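Telomerase reverse transcriptase (PDB 6ZD1) probably extends chromosome ends as a reverse transcriptase, adding simple telomeric DNA repeats copied from a template in its RNA component. Local coordinates at residues Val8-Leu12 with Ile37-Ser42; Val182-Ser186 with Leu597-Leu601; Tyr374-Phe380 with Gly665-Gly669. One frame throughout, in Å; residues are numbered along the deposited sequence.

Interaction 1 of 3, residues Val8-Leu12 with Ile37-Ser42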
loop_
_atom_site.group_PDB
_atom_site.type_symbol
_atom_site.label_atom_id
_atom_site.label_comp_id
_atom_site.label_asym_id
_atom_site.label_seq_id
_atom_site.Cartn_x
_atom_site.Cartn_y
_atom_site.Cartn_z
ATOM N N VAL A 8 -27.771 -10.049 -23.221
ATOM C CA VAL A 8 -27.737 -11.487 -22.961
ATOM C C VAL A 8 -26.693 -12.162 -23.836
ATOM O O VAL A 8 -26.034 -13.119 -23.410
ATOM C CB VAL A 8 -29.131 -12.107 -23.181
ATOM C CG1 VAL A 8 -29.147 -13.555 -22.711
ATOM C CG2 VAL A 8 -30.201 -11.292 -22.471
ATOM N N GLN A 9 -26.521 -11.675 -25.066
ATOM C CA GLN A 9 -25.543 -12.263 -25.972
ATOM C C GLN A 9 -24.129 -12.123 -25.423
ATOM O O GLN A 9 -23.319 -13.052 -25.529
ATOM C CB GLN A 9 -25.658 -11.603 -27.347
ATOM C CG GLN A 9 -24.682 -12.120 -28.383
ATOM C CD GLN A 9 -24.811 -11.391 -29.707
ATOM O OE1 GLN A 9 -25.507 -10.378 -29.807
ATOM N NE2 GLN A 9 -24.140 -11.901 -30.732
ATOM N N GLU A 10 -23.816 -10.974 -24.821
ATOM C CA GLU A 10 -22.468 -10.737 -24.309
ATOM C C GLU A 10 -22.217 -11.476 -23.000
ATOM O O GLU A 10 -21.123 -12.013 -22.791
ATOM C CB GLU A 10 -22.235 -9.235 -24.126
ATOM C CG GLU A 10 -21.970 -8.482 -25.424
ATOM C CD GLU A 10 -22.361 -7.016 -25.346
ATOM O OE1 GLU A 10 -23.157 -6.567 -26.199
ATOM O OE2 GLU A 10 -21.880 -6.313 -24.433
ATOM N N VAL A 11 -23.211 -11.521 -22.111
ATOM C CA VAL A 11 -23.031 -12.209 -20.835
ATOM C C VAL A 11 -22.875 -13.706 -21.059
ATOM O O VAL A 11 -21.997 -14.350 -20.474
ATOM C CB VAL A 11 -24.198 -11.902 -19.881
ATOM C CG1 VAL A 11 -24.086 -12.753 -18.624
ATOM C CG2 VAL A 11 -24.217 -10.427 -19.520
ATOM N N LEU A 12 -23.724 -14.283 -21.912
ATOM C CA LEU A 12 -23.598 -15.702 -22.226
ATOM C C LEU A 12 -22.271 -15.999 -22.912
ATOM O O LEU A 12 -21.725 -17.097 -22.760
ATOM C CB LEU A 12 -24.775 -16.150 -23.091
ATOM C CG LEU A 12 -24.912 -17.643 -23.398
ATOM C CD1 LEU A 12 -26.309 -18.138 -23.055
ATOM C CD2 LEU A 12 -24.593 -17.912 -24.859
ATOM N N ILE A 37 -29.126 -21.505 -19.426
ATOM C CA ILE A 37 -28.283 -20.371 -19.061
ATOM C C ILE A 37 -28.895 -19.076 -19.577
ATOM O O ILE A 37 -29.060 -18.104 -18.831
ATOM C CB ILE A 37 -26.854 -20.567 -19.597
ATOM C CG1 ILE A 37 -26.240 -21.833 -19.000
ATOM C CG2 ILE A 37 -25.998 -19.347 -19.286
ATOM C CD1 ILE A 37 -26.266 -21.854 -17.491
ATOM N N LYS A 38 -29.251 -19.050 -20.863
ATOM C CA LYS A 38 -29.869 -17.856 -21.425
ATOM C C LYS A 38 -31.181 -17.532 -20.725
ATOM O O LYS A 38 -31.570 -16.361 -20.643
ATOM C CB LYS A 38 -30.092 -18.041 -22.927
ATOM C CG LYS A 38 -30.548 -16.783 -23.647
ATOM C CD LYS A 38 -30.744 -17.031 -25.134
ATOM C CE LYS A 38 -29.435 -17.428 -25.799
ATOM N NZ LYS A 38 -29.600 -17.683 -27.258
ATOM N N ASN A 39 -31.861 -18.546 -20.187
ATOM C CA ASN A 39 -33.083 -18.290 -19.435
ATOM C C ASN A 39 -32.783 -17.532 -18.149
ATOM O O ASN A 39 -33.516 -16.607 -17.780
ATOM C CB ASN A 39 -33.801 -19.605 -19.133
ATOM C CG ASN A 39 -35.215 -19.394 -18.625
ATOM O OD1 ASN A 39 -35.432 -19.144 -17.439
ATOM N ND2 ASN A 39 -36.186 -19.499 -19.522
ATOM N N VAL A 40 -31.689 -17.884 -17.472
ATOM C CA VAL A 40 -31.339 -17.200 -16.234
ATOM C C VAL A 40 -30.798 -15.810 -16.529
ATOM O O VAL A 40 -31.200 -14.828 -15.894
ATOM C CB VAL A 40 -30.330 -18.036 -15.426
ATOM C CG1 VAL A 40 -29.896 -17.286 -14.170
ATOM C CG2 VAL A 40 -30.929 -19.385 -15.068
ATOM N N VAL A 41 -29.897 -15.696 -17.509
ATOM C CA VAL A 41 -29.308 -14.396 -17.819
ATOM C C VAL A 41 -30.390 -13.415 -18.248
ATOM O O VAL A 41 -30.357 -12.233 -17.882
ATOM C CB VAL A 41 -28.213 -14.539 -18.892
ATOM C CG1 VAL A 41 -27.663 -13.175 -19.269
ATOM C CG2 VAL A 41 -27.097 -15.442 -18.395
ATOM N N SER A 42 -31.386 -13.898 -18.996
ATOM C CA SER A 42 -32.466 -13.018 -19.425
ATOM C C SER A 42 -33.282 -12.536 -18.236
ATOM O O SER A 42 -33.632 -11.354 -18.155
ATOM C CB SER A 42 -33.369 -13.738 -20.428
ATOM O OG SER A 42 -32.632 -14.188 -21.549
#

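Interaction 2 of 3, residues Val182-Ser186 with Leu597-Leu601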
loop_
_atom_site.group_PDB
_atom_site.type_symbol
_atom_site.label_atom_id
_atom_site.label_comp_id
_atom_site.label_asym_id
_atom_site.label_seq_id
_atom_site.Cartn_x
_atom_site.Cartn_y
_atom_site.Cartn_z
ATOM N N VAL A 182 -15.188 3.648 -2.180
ATOM C CA VAL A 182 -14.543 2.799 -1.182
ATOM C C VAL A 182 -13.070 3.168 -1.101
ATOM O O VAL A 182 -12.341 3.082 -2.099
ATOM C CB VAL A 182 -14.713 1.309 -1.509
ATOM C CG1 VAL A 182 -14.179 0.458 -0.367
ATOM C CG2 VAL A 182 -16.171 0.988 -1.789
ATOM N N THR A 183 -12.630 3.552 0.095
ATOM C CA THR A 183 -11.239 3.873 0.375
ATOM C C THR A 183 -10.844 3.236 1.696
ATOM O O THR A 183 -11.648 3.188 2.631
ATOM C CB THR A 183 -11.014 5.391 0.432
ATOM O OG1 THR A 183 -9.701 5.667 0.935
ATOM C CG2 THR A 183 -12.051 6.049 1.332
ATOM N N GLU A 184 -9.618 2.727 1.771
ATOM C CA GLU A 184 -9.087 2.269 3.046
ATOM C C GLU A 184 -8.567 3.460 3.839
ATOM O O GLU A 184 -7.956 4.376 3.284
ATOM C CB GLU A 184 -7.981 1.230 2.843
ATOM C CG GLU A 184 -6.714 1.745 2.189
ATOM C CD GLU A 184 -5.788 0.622 1.764
ATOM O OE1 GLU A 184 -6.289 -0.480 1.451
ATOM O OE2 GLU A 184 -4.559 0.838 1.742
ATOM N N SER A 185 -8.862 3.468 5.134
ATOM C CA SER A 185 -8.422 4.558 5.992
ATOM C C SER A 185 -6.927 4.474 6.271
ATOM O O SER A 185 -6.335 3.392 6.305
ATOM C CB SER A 185 -9.179 4.550 7.317
ATOM O OG SER A 185 -8.691 5.561 8.184
ATOM N N SER A 186 -6.314 5.642 6.446
ATOM C CA SER A 186 -5.014 5.731 7.103
ATOM C C SER A 186 -5.274 5.743 8.605
ATOM O O SER A 186 -5.705 6.752 9.169
ATOM C CB SER A 186 -4.260 6.972 6.646
ATOM O OG SER A 186 -4.962 8.148 7.001
ATOM N N LEU A 597 -3.208 -6.724 3.689
ATOM C CA LEU A 597 -2.197 -6.350 2.701
ATOM C C LEU A 597 -2.685 -5.112 1.954
ATOM O O LEU A 597 -3.151 -5.173 0.815
ATOM C CB LEU A 597 -1.913 -7.508 1.756
ATOM C CG LEU A 597 -0.764 -7.284 0.770
ATOM C CD1 LEU A 597 0.581 -7.329 1.487
ATOM C CD2 LEU A 597 -0.819 -8.292 -0.371
ATOM N N SER A 598 -2.567 -3.968 2.617
ATOM C CA SER A 598 -3.060 -2.717 2.067
ATOM C C SER A 598 -2.085 -2.141 1.042
ATOM O O SER A 598 -0.895 -2.466 1.019
ATOM C CB SER A 598 -3.306 -1.711 3.184
ATOM O OG SER A 598 -4.152 -2.254 4.182
ATOM N N GLU A 599 -2.613 -1.258 0.190
ATOM C CA GLU A 599 -1.817 -0.709 -0.903
ATOM C C GLU A 599 -0.679 0.175 -0.405
ATOM O O GLU A 599 0.407 0.168 -0.996
ATOM C CB GLU A 599 -2.711 0.091 -1.855
ATOM C CG GLU A 599 -3.732 -0.742 -2.615
ATOM C CD GLU A 599 -4.624 0.096 -3.520
ATOM O OE1 GLU A 599 -4.396 1.322 -3.624
ATOM O OE2 GLU A 599 -5.557 -0.473 -4.128
ATOM N N PHE A 600 -0.887 0.912 0.689
ATOM C CA PHE A 600 0.122 1.869 1.133
ATOM C C PHE A 600 1.387 1.186 1.633
ATOM O O PHE A 600 2.445 1.824 1.667
ATOM C CB PHE A 600 -0.440 2.776 2.230
ATOM C CG PHE A 600 -1.115 2.031 3.331
ATOM C CD1 PHE A 600 -0.380 1.262 4.216
ATOM C CD2 PHE A 600 -2.484 2.088 3.481
ATOM C CE1 PHE A 600 -0.996 0.559 5.217
ATOM C CE2 PHE A 600 -3.103 1.391 4.489
ATOM C CZ PHE A 600 -2.349 0.616 5.345
ATOM N N LEU A 601 1.303 -0.078 2.041
ATOM C CA LEU A 601 2.478 -0.802 2.496
ATOM C C LEU A 601 3.209 -1.493 1.359
ATOM O O LEU A 601 4.231 -2.144 1.599
ATOM C CB LEU A 601 2.091 -1.816 3.572
ATOM C CG LEU A 601 1.923 -1.144 4.937
ATOM C CD1 LEU A 601 1.840 -2.160 6.060
ATOM C CD2 LEU A 601 3.032 -0.117 5.197
#

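Interaction 3 of 3, residues Tyr374-Phe380 with Gly665-Gly669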
loop_
_atom_site.group_PDB
_atom_site.type_symbol
_atom_site.label_atom_id
_atom_site.label_comp_id
_atom_site.label_asym_id
_atom_site.label_seq_id
_atom_site.Cartn_x
_atom_site.Cartn_y
_atom_site.Cartn_z
ATOM N N TYR A 374 13.649 -1.991 -15.911
ATOM C CA TYR A 374 12.555 -2.771 -15.362
ATOM C C TYR A 374 11.333 -2.593 -16.247
ATOM O O TYR A 374 11.197 -1.599 -16.963
ATOM C CB TYR A 374 12.221 -2.356 -13.924
ATOM C CG TYR A 374 13.333 -2.601 -12.935
ATOM C CD1 TYR A 374 13.546 -3.865 -12.399
ATOM C CD2 TYR A 374 14.170 -1.570 -12.531
ATOM C CE1 TYR A 374 14.561 -4.095 -11.492
ATOM C CE2 TYR A 374 15.191 -1.793 -11.624
ATOM C CZ TYR A 374 15.378 -3.060 -11.106
ATOM O OH TYR A 374 16.387 -3.300 -10.202
ATOM N N GLY A 375 10.442 -3.562 -16.180
ATOM C CA GLY A 375 9.201 -3.471 -16.913
ATOM C C GLY A 375 8.136 -2.727 -16.136
ATOM O O GLY A 375 8.313 -2.367 -14.972
ATOM N N THR A 376 7.010 -2.514 -16.801
ATOM C CA THR A 376 5.830 -1.907 -16.214
ATOM C C THR A 376 4.812 -3.016 -15.978
ATOM O O THR A 376 4.881 -4.080 -16.600
ATOM C CB THR A 376 5.262 -0.824 -17.144
ATOM O OG1 THR A 376 6.298 0.104 -17.498
ATOM C CG2 THR A 376 4.104 -0.079 -16.485
ATOM N N LEU A 377 3.904 -2.799 -15.021
ATOM C CA LEU A 377 2.818 -3.758 -14.814
ATOM C C LEU A 377 2.071 -3.983 -16.111
ATOM O O LEU A 377 1.893 -5.125 -16.553
ATOM C CB LEU A 377 1.850 -3.289 -13.728
ATOM C CG LEU A 377 0.647 -4.240 -13.609
ATOM C CD1 LEU A 377 1.119 -5.628 -13.207
ATOM C CD2 LEU A 377 -0.394 -3.726 -12.654
ATOM N N ASP A 378 1.642 -2.873 -16.725
ATOM C CA ASP A 378 0.838 -2.877 -17.978
ATOM C C ASP A 378 1.664 -3.358 -19.180
ATOM O O ASP A 378 1.338 -2.950 -20.311
ATOM C CB ASP A 378 0.217 -1.502 -18.242
ATOM C CG ASP A 378 -0.042 -0.705 -16.974
ATOM O OD1 ASP A 378 -0.159 -1.332 -15.903
ATOM O OD2 ASP A 378 -0.124 0.535 -17.070
ATOM N N GLU A 379 2.685 -4.187 -18.948
ATOM C CA GLU A 379 3.504 -4.731 -20.066
ATOM C C GLU A 379 2.887 -6.067 -20.493
ATOM O O GLU A 379 2.355 -6.151 -21.618
ATOM C CB GLU A 379 4.959 -4.907 -19.628
ATOM C CG GLU A 379 5.955 -4.762 -20.764
ATOM C CD GLU A 379 6.827 -3.521 -20.685
ATOM O OE1 GLU A 379 7.868 -3.488 -21.371
ATOM O OE2 GLU A 379 6.464 -2.592 -19.938
ATOM N N PHE A 380 2.967 -7.061 -19.605
ATOM C CA PHE A 380 2.399 -8.394 -19.792
ATOM C C PHE A 380 0.923 -8.301 -20.117
ATOM O O PHE A 380 0.470 -8.750 -21.175
ATOM C CB PHE A 380 2.659 -9.244 -18.542
ATOM C CG PHE A 380 4.108 -9.275 -18.171
ATOM C CD1 PHE A 380 4.670 -8.217 -17.468
ATOM C CD2 PHE A 380 4.923 -10.314 -18.577
ATOM C CE1 PHE A 380 6.010 -8.211 -17.156
ATOM C CE2 PHE A 380 6.273 -10.319 -18.262
ATOM C CZ PHE A 380 6.815 -9.260 -17.548
ATOM N N GLY A 665 3.155 0.303 -10.149
ATOM C CA GLY A 665 3.169 0.351 -11.593
ATOM C C GLY A 665 4.447 -0.115 -12.251
ATOM O O GLY A 665 4.450 -0.314 -13.469
ATOM N N SER A 666 5.529 -0.308 -11.502
ATOM C CA SER A 666 6.818 -0.689 -12.061
ATOM C C SER A 666 7.303 -1.982 -11.423
ATOM O O SER A 666 7.069 -2.225 -10.234
ATOM C CB SER A 666 7.862 0.413 -11.857
ATOM O OG SER A 666 9.138 0.001 -12.324
HETATM N N MSE A 667 7.981 -2.803 -12.222
HETATM C CA MSE A 667 8.486 -4.102 -11.778
HETATM C C MSE A 667 9.750 -3.996 -10.937
HETATM O O MSE A 667 10.342 -5.011 -10.567
HETATM C CB MSE A 667 8.761 -5.004 -12.982
HETATM C CG MSE A 667 7.513 -5.438 -13.710
HETATM SE SE MSE A 667 6.214 -6.160 -12.460
HETATM C CE MSE A 667 4.818 -6.645 -13.731
ATOM N N GLU A 668 10.166 -2.770 -10.638
ATOM C CA GLU A 668 11.378 -2.563 -9.857
ATOM C C GLU A 668 11.144 -3.039 -8.428
ATOM O O GLU A 668 10.340 -2.455 -7.695
ATOM C CB GLU A 668 11.778 -1.092 -9.884
ATOM C CG GLU A 668 13.061 -0.801 -9.125
ATOM C CD GLU A 668 13.375 0.679 -9.045
ATOM O OE1 GLU A 668 14.044 1.083 -8.070
ATOM O OE2 GLU A 668 12.955 1.433 -9.951
ATOM N N GLY A 669 11.854 -4.093 -8.033
ATOM C CA GLY A 669 11.799 -4.604 -6.681
ATOM C C GLY A 669 11.011 -5.882 -6.488
ATOM O O GLY A 669 10.980 -6.396 -5.362
#

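Interaction 1 of 3, residues Val8-Leu12 with Ile37-Ser42
Val8, Val11 and Leu12 of helix 8-14 pack against Ile37, Lys38, Val41 and Ser42 of helix 36-50, the segment axes lying 9.8 Å apart with their N-to-C directions at 122°. The two short segments cross steeply, closer to antiparallel than to parallel. In this register Val8 faces Ser42, and one turn on Leu12 faces Lys38.

Val8 works mainly through one methyl. CG1 stands anti to the backbone N (chi1 -172°), and this brings it among three residues of the other helix. Val8 CG1 lies 3.6 Å from Lys38 CG and also touches Val41 CG1 and Ser42 OG. The side chains of Val8 and Lys38 cross at about a right angle. The second methyl, CG2, lies beside Ser42 OG. The Val11 and Val41 side chains lie alongside each other, pointing opposite ways, and Val11 CG1 rests 3.7 Å from Val41 CG1. On the Leu12 side, CD1 lies against the start of Lys38, 3.8 Å from Lys38 CB. Leu12 CD1 also reaches Ile37 CG2 at 4.0 Å, while the longer arm of Ile37 leads away.

The Ser42 hydroxyl is turned back into its own helix. Ser42 OG donates to Lys38 O at 2.6 Å. Ser42 N donates to that oxygen from the opposite face of its carbonyl plane, so two donors grip one acceptor. Beyond the contact, Val11 touches Trp166 and Val40 touches Tyr163, both on helix 158-179. This is plain packing of two N-terminal helices beside that helix, at the periphery of the chain.

No hydrogen bond joins the two segments. Their grip is apolar, made of valine, leucine and isoleucine methyls and the aliphatic stem of Lys38. It should depend on shape and on shielding from water, with the polar ends of Lys38 and Ser42 at its margin.

Interaction 2 of 3, residues Val182-Ser186 with Leu597-Leu601
Glu184 and Phe600 meet because each holds CG between its backbone N and carbonyl carbon, with chi1 67° and 49°. Beyond CG the Glu184 chain is extended, and its carboxylate reaches loop 597-601. There OE2 of Glu184 lies 3.0 Å from Phe600 CD2, a close approach oblique to the ring. The carboxylate and ring planes are 70° apart. Glu184 OE2 also lies 3.2 Å from Ser598 CB. A weak, bent hydrogen bond of 3.3 Å runs from Glu599 N to Glu184 OE2. Ser598 CB packs on one face of the Phe600 ring. Arg190 makes a cation-pi contact with that ring, and its O accepts a weak bond from Ser598 OG. Glu599 OE1 is 5.4 Å from Glu184 OE2, so the like charges may disfavour each other slightly.

The contact links the RNA-binding domain to the C-terminal helical region, consistent with the ring-like closure of telomerase reverse transcriptases. Strand 180-184 pairs with strand 193-197, and Glu184 also touches Leu193 there. The loop follows helix 582-596 and lies on helix 642-664, where Lys659 NZ bonds Leu597 O and Glu599 touches Val663.

Interaction 3 of 3, residues Tyr374-Phe380 with Gly665-Gly669
Thr376 and Ser666 form a single antiparallel beta bridge between two loops, as a non-hydrogen-bonded pair with CA atoms 4.4 Å apart. Two backbone bonds frame it. Met667 N donates to Gly375 O at 2.8 Å and nearly straight, 167° at the hydrogen. Leu377 N donates to Gly665 O at 3.0 Å, approaching from above the carbonyl plane. Gly665 O also takes a CA-H...O contact from Thr376 CA.

The bridge leads into a type I turn from Thr376 to Glu379. Thr376 N donates to Glu379 OE2 at 3.2 Å, from above the carboxylate plane. Glu379 OE1 makes a salt bridge to Lys278 of helix 263-298. Asp378 OD2 is matched in the same way by Lys270. On the other loop, Ser666 OG accepts a weak bond from Glu668 N.

Glu668 lies across one face of the Tyr374 ring. Glu668 CA makes a CH-pi contact 3.7 Å from the centroid of the Tyr374 ring, and Glu668 CG packs over CE2. Their polar ends turn elsewhere: Glu668 OE2 bonds Ser282 OG, and Tyr374 OH bonds Arg372 NE. The bridge thus joins a loop of the reverse transcriptase domain to the connection between helices 642-664 and 670-684.

Met667, present as selenomethionine, bends at chi2 (-50°), bringing its end back over the turn. Met667 CE lies 3.9 Å from Leu377 CD1 and 4.0 Å from Phe380 CE1.

In the fold
Interaction 1 lies at the periphery, its centre about 38 Å from that of the chain. It closes before the others open and is about 36 and 37 Å, centre to centre, from interactions 2 and 3. Interactions 2 and 3 lie deeper, with centres about 21 Å apart and nearest atoms about 10 Å apart. Their segments alternate along the chain: 182-186, 374-380, 597-601, 665-669. Both draw on the C-terminal region around helix 642-664: loop 597-601 packs on it and 665-669 follows its end. That region thus meets the RNA-binding domain in interaction 2 and the reverse transcriptase domain in interaction 3, each through a segment far from it in sequence.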